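Long-range contacts in 2,3-dihydroxybenzoate-AMP ligase (Thermobifida fusca, PDB 6E97), which belongs to the ANL superfamily of AMP-binding enzymes, with a large AMP-binding part followed by a smaller C-terminal domain: residues 33-38 with 98-103; 244-249 with 346-351; 311-316 with 334-339. All coordinates share one frame; numbering follows the deposited sequence.

Contact 1: residues 33-38 with 98-103; sequences FVTDRT and LFRLGA. With SO4 (sulfate ion), chain D.
Sulfate O3 is gripped from both helices: T35 OG1 donates to it from 2.9 Å, and R100 NH1 reaches the same oxygen at 2.9 Å along a nearly straight N-H...O line (166°). The oxygen lies at the edge of the R100 guanidinium, in its plane, bridging two side chains that cross at about a right angle without bonding to each other. The ion, probably from the crystallisation liquor, also takes a bond from R39.

Over one face of the guanidinium sits V34 CG1, 3.8 Å from R100 CZ and offset toward the rim. The extended run from CG to NE carries the R100 head there. Bonds from NE to S63 and NH2 to the G60 carbonyl fix its rotation. With CG1 anti to the backbone N (chi1 176°), the other V34 branch, CG2, meets F99 CB at 4.1 Å, near the plane of the F99 ring. One turn on, T38 OG1 donates to V34 O at 2.7 Å, on the opposite face of that carbonyl from T38 N.

Helix 30-40 thus packs on the C-terminal end of helix 89-101, which closes in a Schellman motif at G102; helix 56-73 flanks R100, and strand 104-107 lies against F99.

Contact 2: residues 244-249 with 346-351; sequences MSSPGF and VNYTRL. With J2J (5'-O-[(S)-[(2,3-dihydroxybenzene-1-carbonyl)oxy](hydroxy)phosphoryl]adenosine), chain C.
S246 and V346 bring the two backbones nearest, with 7.5 Å between their CA atoms, where the turn joining helices 241-245 and 248-255 faces strand 344-348; a cis peptide bond precedes P247 in that turn. No hydrogen bond links the segments, and side chains make the contact.

From S246, OG lies anti to the carbonyl carbon (chi1 -55°), which turns it to the ligand J2J: it shares a hydrogen bond of 2.5 Å with J2J O6. V346 borders the same spot with both methyls near S246 OG, CG2 at 3.9 Å and also 3.6 Å from J2J O6. The polar pair is thereby bordered by apolar branches.

Y348 approaches S246 with the edge of its ring, and S246 O lies near the ring plane, 3.6 Å from Y348 CE1. The phenol oxygen bonds instead to S220 of helix 210-223, while S246 O accepts from Q313 NE2, so both polar atoms are satisfied by partners beyond the two segments. Within 346-351, R350 NH1 donates to Y348 O at 2.9 Å, tilted 27° from the carbonyl plane, and also to R364 O.

Together S246 and V346 form part of the wall around the dihydroxybenzoyl end of J2J, in the ligand pocket of an ANL-family enzyme.

Contact 3: residues 311-316 with 334-339; sequences VLQVGG and TLQQVF. With J2J (5'-O-[(S)-[(2,3-dihydroxybenzene-1-carbonyl)oxy](hydroxy)phosphoryl]adenosine), chain C.
Q313 and Q336 lie side by side and point the same way from neighbouring parallel strands, with their amide planes turned 47° apart. Both chains are extended beyond CG, which brings Q313 NE2 to 2.8 Å from Q336 OE1; the donor is tilted 19° from the plane of that carbonyl. The buried Q336 amide has a further partner, its NE2 donating to T349 O.

On the same face of the sheet V311 CG1 leans across to Q336 CB at 3.8 Å. Beyond the glutamines, V338 divides its two methyls. CG2 packs on Q313 NE2, whereas CG1, anti to the backbone N (chi1 -171°), meets J2J C9 at 3.5 Å.

The other face carries L312, V314, L335 and Q337. There L335 CD1 slants across V314 CG2 at 3.6 Å, and a water links V314 O with Q337 OE1, while Q337 NE2 bonds to I358 O. Between the two faces the backbones are zipped by four bonds; V314 N reaches Q336 O at 2.9 Å, nearly along the C=O axis. At the C-terminal end V338 O accepts a nearly straight bond from J2J N6 at 3.0 Å, and F339 CD1 stands 3.5 Å from J2J C5.

In the large mixed sheet strand 311-315 runs between strands 281-284 and 334-341; helix 286-297 packs on L312 and V314, while strand 344-348 continues the sheet beyond 334-341.

All three contacts fall within the AMP-binding part of the chain. Along the sequence contact 1 closes first; contact 3 then lies wholly within the interval spanned by contact 2. Contacts 2 and 3 have centres 8 Å apart and share the large mixed sheet, where strands 334-341 and 344-348 are antiparallel neighbours; N347 N probably bonds to F339 O between them. Both touch J2J, contact 2 at its dihydroxybenzoyl end and contact 3 also at its adenine, so together they border both ends of one ligand site. Contact 1 is helix-helix packing away from that ligand, its centre about 22 Å from that of contact 2 and 29 Å from that of contact 3.

Contact 1: residues 33-38 with 98-103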
# COMPACT_ATOMS: atom_id res chain seq x y z
N PHE A 33 -10.37 -2.18 -19.32
CA PHE A 33 -9.45 -1.07 -19.09
C PHE A 33 -8.16 -1.27 -19.87
O PHE A 33 -7.70 -0.36 -20.57
CB PHE A 33 -9.16 -0.98 -17.58
CG PHE A 33 -8.24 0.15 -17.17
CD1 PHE A 33 -6.87 -0.06 -17.05
CD2 PHE A 33 -8.75 1.39 -16.85
CE1 PHE A 33 -6.03 0.97 -16.64
CE2 PHE A 33 -7.91 2.43 -16.44
CZ PHE A 33 -6.55 2.21 -16.33
N VAL A 34 -7.56 -2.45 -19.77
CA VAL A 34 -6.31 -2.71 -20.48
C VAL A 34 -6.50 -2.50 -21.98
O VAL A 34 -5.76 -1.73 -22.62
CB VAL A 34 -5.81 -4.13 -20.18
CG1 VAL A 34 -4.56 -4.41 -21.01
CG2 VAL A 34 -5.54 -4.30 -18.69
N THR A 35 -7.53 -3.15 -22.55
CA THR A 35 -7.75 -2.99 -23.99
C THR A 35 -7.96 -1.52 -24.36
O THR A 35 -7.30 -0.98 -25.26
CB THR A 35 -8.93 -3.83 -24.43
OG1 THR A 35 -8.62 -5.22 -24.24
CG2 THR A 35 -9.27 -3.57 -25.88
N ASP A 36 -8.87 -0.84 -23.66
CA ASP A 36 -9.28 0.48 -24.09
C ASP A 36 -8.16 1.50 -23.92
O ASP A 36 -7.94 2.33 -24.80
CB ASP A 36 -10.52 0.94 -23.34
CG ASP A 36 -10.84 2.38 -23.60
OD1 ASP A 36 -11.58 2.66 -24.56
OD2 ASP A 36 -10.33 3.23 -22.86
N ARG A 37 -7.45 1.47 -22.79
CA ARG A 37 -6.42 2.48 -22.58
C ARG A 37 -5.23 2.24 -23.49
O ARG A 37 -4.65 3.20 -24.01
CB ARG A 37 -5.96 2.52 -21.12
CG ARG A 37 -7.04 2.88 -20.12
CD ARG A 37 -7.84 4.14 -20.48
NE ARG A 37 -8.79 4.41 -19.40
CZ ARG A 37 -9.92 3.72 -19.22
NH1 ARG A 37 -10.24 2.76 -20.07
NH2 ARG A 37 -10.71 3.99 -18.18
N THR A 38 -4.85 0.98 -23.72
CA THR A 38 -3.71 0.77 -24.61
C THR A 38 -4.05 1.06 -26.07
O THR A 38 -3.14 1.34 -26.86
CB THR A 38 -3.15 -0.64 -24.46
OG1 THR A 38 -4.16 -1.60 -24.79
CG2 THR A 38 -2.64 -0.87 -23.04
N LEU A 98 -2.61 -10.43 -16.03
CA LEU A 98 -3.55 -11.08 -15.13
C LEU A 98 -4.94 -10.48 -15.29
O LEU A 98 -5.94 -11.20 -15.21
CB LEU A 98 -3.06 -10.95 -13.68
CG LEU A 98 -1.82 -11.75 -13.26
CD1 LEU A 98 -1.31 -11.31 -11.90
CD2 LEU A 98 -2.11 -13.24 -13.25
N PHE A 99 -5.02 -9.18 -15.57
CA PHE A 99 -6.33 -8.59 -15.79
C PHE A 99 -6.95 -9.10 -17.08
O PHE A 99 -8.17 -9.29 -17.14
CB PHE A 99 -6.23 -7.06 -15.80
CG PHE A 99 -6.02 -6.46 -14.43
CD1 PHE A 99 -6.47 -7.12 -13.30
CD2 PHE A 99 -5.40 -5.23 -14.29
CE1 PHE A 99 -6.29 -6.57 -12.04
CE2 PHE A 99 -5.22 -4.68 -13.04
CZ PHE A 99 -5.67 -5.35 -11.92
N ARG A 100 -6.14 -9.37 -18.10
CA ARG A 100 -6.69 -9.84 -19.36
C ARG A 100 -7.35 -11.21 -19.19
O ARG A 100 -8.35 -11.51 -19.85
CB ARG A 100 -5.60 -9.91 -20.43
CG ARG A 100 -5.10 -8.57 -20.95
CD ARG A 100 -4.09 -8.86 -22.05
NE ARG A 100 -3.63 -7.70 -22.80
CZ ARG A 100 -4.35 -7.07 -23.72
NH1 ARG A 100 -5.59 -7.45 -23.99
NH2 ARG A 100 -3.83 -6.05 -24.37
N LEU A 101 -6.79 -12.04 -18.32
CA LEU A 101 -7.30 -13.39 -18.09
C LEU A 101 -8.49 -13.43 -17.15
O LEU A 101 -9.09 -14.51 -16.98
CB LEU A 101 -6.21 -14.27 -17.50
CG LEU A 101 -4.98 -14.60 -18.31
CD1 LEU A 101 -4.17 -15.57 -17.47
CD2 LEU A 101 -5.40 -15.24 -19.62
N GLY A 102 -8.83 -12.33 -16.50
CA GLY A 102 -9.78 -12.40 -15.40
C GLY A 102 -9.24 -13.06 -14.15
O GLY A 102 -10.04 -13.50 -13.32
N ALA A 103 -7.92 -13.16 -14.01
CA ALA A 103 -7.29 -13.65 -12.79
C ALA A 103 -7.11 -12.51 -11.79
O ALA A 103 -7.13 -11.33 -12.14
CB ALA A 103 -5.93 -14.28 -13.10
S SO4 D . -6.23 -5.83 -27.55
O1 SO4 D . -7.12 -6.17 -28.66
O2 SO4 D . -6.02 -4.38 -27.55
O3 SO4 D . -6.83 -6.26 -26.28
O4 SO4 D . -4.95 -6.53 -27.71

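Contact 2: residues 244-249 with 346-351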
# COMPACT_ATOMS: atom_id res chain seq x y z
N MET A 244 -0.51 3.13 -6.30
CA MET A 244 -1.27 2.40 -7.31
C MET A 244 -2.53 3.14 -7.74
O MET A 244 -2.88 3.12 -8.93
CB MET A 244 -1.62 1.00 -6.80
CG MET A 244 -2.50 0.20 -7.77
SD MET A 244 -2.40 -1.58 -7.50
CE MET A 244 -2.91 -1.74 -5.80
N SER A 245 -3.23 3.81 -6.81
CA SER A 245 -4.54 4.36 -7.15
C SER A 245 -4.83 5.78 -6.67
O SER A 245 -5.93 6.28 -6.95
CB SER A 245 -5.65 3.45 -6.61
OG SER A 245 -5.62 3.38 -5.19
N SER A 246 -3.92 6.46 -5.97
CA SER A 246 -4.24 7.72 -5.31
C SER A 246 -3.37 8.89 -5.77
O SER A 246 -2.76 9.58 -4.94
CB SER A 246 -4.15 7.56 -3.79
OG SER A 246 -4.97 6.50 -3.35
N PRO A 247 -3.35 9.20 -7.08
CA PRO A 247 -4.00 8.51 -8.20
C PRO A 247 -3.13 7.37 -8.75
O PRO A 247 -3.63 6.49 -9.45
CB PRO A 247 -4.18 9.61 -9.23
CG PRO A 247 -3.04 10.54 -9.00
CD PRO A 247 -2.69 10.44 -7.52
N GLY A 248 -1.84 7.40 -8.43
CA GLY A 248 -0.93 6.32 -8.72
C GLY A 248 -0.77 6.02 -10.21
O GLY A 248 -1.09 6.81 -11.11
N PHE A 249 -0.23 4.81 -10.46
CA PHE A 249 0.03 4.42 -11.84
C PHE A 249 -1.26 4.06 -12.58
O PHE A 249 -1.35 4.29 -13.78
CB PHE A 249 1.05 3.27 -11.90
CG PHE A 249 0.54 1.91 -11.46
CD1 PHE A 249 -0.18 1.10 -12.33
CD2 PHE A 249 0.86 1.40 -10.21
CE1 PHE A 249 -0.61 -0.16 -11.94
CE2 PHE A 249 0.44 0.14 -9.82
CZ PHE A 249 -0.30 -0.64 -10.69
N VAL A 346 -10.13 7.52 0.86
CA VAL A 346 -8.97 8.34 0.53
C VAL A 346 -9.38 9.81 0.60
O VAL A 346 -10.43 10.19 0.05
CB VAL A 346 -8.39 8.03 -0.87
CG1 VAL A 346 -7.19 8.92 -1.15
CG2 VAL A 346 -8.02 6.57 -0.97
N ASN A 347 -8.55 10.62 1.25
CA ASN A 347 -8.75 12.04 1.47
C ASN A 347 -7.59 12.81 0.85
O ASN A 347 -6.42 12.43 1.03
CB ASN A 347 -8.82 12.35 2.98
CG ASN A 347 -9.93 11.61 3.68
OD1 ASN A 347 -11.09 12.01 3.59
ND2 ASN A 347 -9.60 10.54 4.39
N TYR A 348 -7.91 13.89 0.14
CA TYR A 348 -6.93 14.74 -0.52
C TYR A 348 -7.14 16.19 -0.12
O TYR A 348 -8.27 16.68 -0.11
CB TYR A 348 -7.07 14.69 -2.05
CG TYR A 348 -6.85 13.37 -2.72
CD1 TYR A 348 -5.57 12.96 -3.08
CD2 TYR A 348 -7.92 12.54 -3.05
CE1 TYR A 348 -5.35 11.77 -3.72
CE2 TYR A 348 -7.70 11.33 -3.68
CZ TYR A 348 -6.41 10.96 -4.01
OH TYR A 348 -6.18 9.77 -4.65
N THR A 349 -6.05 16.91 0.16
CA THR A 349 -6.14 18.36 0.03
C THR A 349 -6.26 18.67 -1.46
O THR A 349 -5.74 17.94 -2.30
CB THR A 349 -4.94 19.09 0.64
OG1 THR A 349 -3.72 18.69 -0.01
CG2 THR A 349 -4.85 18.85 2.14
N ARG A 350 -7.01 19.71 -1.78
CA ARG A 350 -7.25 20.02 -3.17
C ARG A 350 -6.15 20.93 -3.69
O ARG A 350 -5.51 21.66 -2.93
CB ARG A 350 -8.63 20.66 -3.36
CG ARG A 350 -9.80 19.74 -2.95
CD ARG A 350 -9.61 18.30 -3.46
NE ARG A 350 -10.88 17.57 -3.62
CZ ARG A 350 -11.25 16.53 -2.88
NH1 ARG A 350 -10.46 16.09 -1.91
NH2 ARG A 350 -12.39 15.92 -3.11
N LEU A 351 -5.89 20.85 -4.99
CA LEU A 351 -4.75 21.58 -5.52
C LEU A 351 -4.99 23.08 -5.52
O LEU A 351 -4.04 23.86 -5.65
CB LEU A 351 -4.41 21.07 -6.93
CG LEU A 351 -3.93 19.61 -6.99
CD1 LEU A 351 -3.78 19.17 -8.43
CD2 LEU A 351 -2.61 19.45 -6.26
C2 J2J C . -1.71 10.24 8.99
N3 J2J C . -1.93 8.92 8.88
C4 J2J C . -2.14 8.35 7.67
C6 J2J C . -1.87 10.62 6.67
C8 J2J C . -2.49 7.10 5.92
C9 J2J C . -3.48 7.10 -0.04
C12 J2J C . -2.68 7.55 1.01
C15 J2J C . -2.23 6.69 2.02
C18 J2J C . -2.57 5.34 2.02
C21 J2J C . -2.11 4.40 3.10
C3 J2J C . -3.44 4.82 0.94
C5 J2J C . -2.12 9.18 6.47
N1 J2J C . -1.69 11.06 7.93
N6 J2J C . -1.85 11.46 5.62
O3 J2J C . -3.79 3.51 0.92
O6 J2J C . -4.67 5.34 -1.14
C1' J2J C . -2.44 5.94 8.15
C2' J2J C . -3.77 5.83 8.90
C3' J2J C . -4.55 4.94 7.94
C4' J2J C . -3.49 3.94 7.53
C5' J2J C . -3.75 3.16 6.27
C61 J2J C . -3.89 5.77 -0.11
N7 J2J C . -2.36 8.36 5.42
N9 J2J C . -2.37 7.10 7.26
O17 J2J C . -1.23 4.79 3.85
O1P J2J C . -3.42 0.74 4.40
O2' J2J C . -3.51 5.17 10.12
O2P J2J C . -2.71 3.06 3.23
O3' J2J C . -5.72 4.36 8.50
O3P J2J C . -0.98 1.52 4.21
O4' J2J C . -2.30 4.76 7.39
O5' J2J C . -2.57 2.50 5.82
P J2J C . -2.45 1.90 4.35

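Contact 3: residues 311-316 with 334-339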
# COMPACT_ATOMS: atom_id res chain seq x y z
N VAL A 311 3.17 18.74 -8.43
CA VAL A 311 2.50 18.26 -7.23
C VAL A 311 3.40 17.26 -6.54
O VAL A 311 3.89 16.31 -7.18
CB VAL A 311 1.13 17.62 -7.53
CG1 VAL A 311 0.46 17.16 -6.24
CG2 VAL A 311 0.25 18.60 -8.29
N LEU A 312 3.62 17.45 -5.25
CA LEU A 312 4.28 16.47 -4.40
C LEU A 312 3.24 15.95 -3.42
O LEU A 312 2.79 16.69 -2.53
CB LEU A 312 5.48 17.08 -3.67
CG LEU A 312 6.16 16.18 -2.64
CD1 LEU A 312 6.91 15.05 -3.33
CD2 LEU A 312 7.09 16.98 -1.72
N GLN A 313 2.82 14.70 -3.59
CA GLN A 313 1.90 14.10 -2.63
C GLN A 313 2.67 13.54 -1.46
O GLN A 313 3.67 12.84 -1.64
CB GLN A 313 1.08 12.98 -3.27
CG GLN A 313 0.35 13.31 -4.55
CD GLN A 313 -0.46 12.12 -5.02
OE1 GLN A 313 0.09 11.12 -5.48
NE2 GLN A 313 -1.77 12.20 -4.86
N VAL A 314 2.19 13.80 -0.24
CA VAL A 314 2.77 13.21 0.96
C VAL A 314 1.65 12.55 1.75
O VAL A 314 0.66 13.20 2.08
CB VAL A 314 3.52 14.24 1.82
CG1 VAL A 314 4.15 13.56 3.02
CG2 VAL A 314 4.58 14.96 0.98
N GLY A 315 1.81 11.26 2.05
CA GLY A 315 0.77 10.52 2.74
C GLY A 315 1.31 9.26 3.38
O GLY A 315 2.52 8.98 3.34
N GLY A 316 0.40 8.49 3.98
CA GLY A 316 0.73 7.24 4.63
C GLY A 316 1.05 7.37 6.11
O GLY A 316 0.88 6.40 6.86
N THR A 334 3.46 22.45 -5.44
CA THR A 334 2.30 22.40 -4.56
C THR A 334 2.33 21.11 -3.75
O THR A 334 2.51 20.02 -4.30
CB THR A 334 1.02 22.47 -5.38
OG1 THR A 334 0.95 23.75 -6.03
CG2 THR A 334 -0.21 22.28 -4.51
N LEU A 335 2.17 21.24 -2.43
CA LEU A 335 1.94 20.09 -1.58
C LEU A 335 0.50 19.59 -1.74
O LEU A 335 -0.44 20.38 -1.85
CB LEU A 335 2.19 20.44 -0.11
CG LEU A 335 1.88 19.34 0.90
CD1 LEU A 335 2.71 18.07 0.65
CD2 LEU A 335 2.09 19.85 2.34
N GLN A 336 0.35 18.27 -1.77
CA GLN A 336 -0.95 17.63 -1.61
C GLN A 336 -0.82 16.58 -0.52
O GLN A 336 0.01 15.67 -0.64
CB GLN A 336 -1.44 16.97 -2.91
CG GLN A 336 -2.83 16.33 -2.77
CD GLN A 336 -3.35 15.76 -4.07
OE1 GLN A 336 -2.79 14.81 -4.61
NE2 GLN A 336 -4.45 16.33 -4.56
N GLN A 337 -1.61 16.72 0.54
CA GLN A 337 -1.63 15.70 1.58
C GLN A 337 -2.69 14.66 1.23
O GLN A 337 -3.76 15.00 0.72
CB GLN A 337 -1.90 16.30 2.96
CG GLN A 337 -0.93 17.41 3.33
CD GLN A 337 -0.61 17.47 4.82
OE1 GLN A 337 -0.52 16.44 5.49
NE2 GLN A 337 -0.43 18.69 5.33
N VAL A 338 -2.37 13.40 1.49
CA VAL A 338 -3.22 12.29 1.11
C VAL A 338 -3.30 11.36 2.31
O VAL A 338 -2.30 10.78 2.72
CB VAL A 338 -2.69 11.55 -0.13
CG1 VAL A 338 -3.70 10.54 -0.62
CG2 VAL A 338 -2.35 12.54 -1.21
N PHE A 339 -4.50 11.24 2.87
CA PHE A 339 -4.79 10.37 4.01
C PHE A 339 -5.75 9.31 3.48
O PHE A 339 -6.94 9.57 3.31
CB PHE A 339 -5.38 11.19 5.17
CG PHE A 339 -6.13 10.37 6.22
CD1 PHE A 339 -5.63 9.17 6.68
CD2 PHE A 339 -7.31 10.86 6.77
CE1 PHE A 339 -6.31 8.44 7.64
CE2 PHE A 339 -7.99 10.13 7.73
CZ PHE A 339 -7.49 8.92 8.17
C2 J2J C . -1.71 10.24 8.99
N3 J2J C . -1.93 8.92 8.88
C4 J2J C . -2.14 8.35 7.67
C6 J2J C . -1.87 10.62 6.67
C8 J2J C . -2.49 7.10 5.92
C9 J2J C . -3.48 7.10 -0.04
C12 J2J C . -2.68 7.55 1.01
C15 J2J C . -2.23 6.69 2.02
C18 J2J C . -2.57 5.34 2.02
C21 J2J C . -2.11 4.40 3.10
C3 J2J C . -3.44 4.82 0.94
C5 J2J C . -2.12 9.18 6.47
N1 J2J C . -1.69 11.06 7.93
N6 J2J C . -1.85 11.46 5.62
O3 J2J C . -3.79 3.51 0.92
O6 J2J C . -4.67 5.34 -1.14
C1' J2J C . -2.44 5.94 8.15
C2' J2J C . -3.77 5.83 8.90
C3' J2J C . -4.55 4.94 7.94
C4' J2J C . -3.49 3.94 7.53
C5' J2J C . -3.75 3.16 6.27
C61 J2J C . -3.89 5.77 -0.11
N7 J2J C . -2.36 8.36 5.42
N9 J2J C . -2.37 7.10 7.26
O17 J2J C . -1.23 4.79 3.85
O1P J2J C . -3.42 0.74 4.40
O2' J2J C . -3.51 5.17 10.12
O2P J2J C . -2.71 3.06 3.23
O3' J2J C . -5.72 4.36 8.50
O3P J2J C . -0.98 1.52 4.21
O4' J2J C . -2.30 4.76 7.39
O5' J2J C . -2.57 2.50 5.82
P J2J C . -2.45 1.90 4.35
O HOH W 1 -0.02 13.99 4.93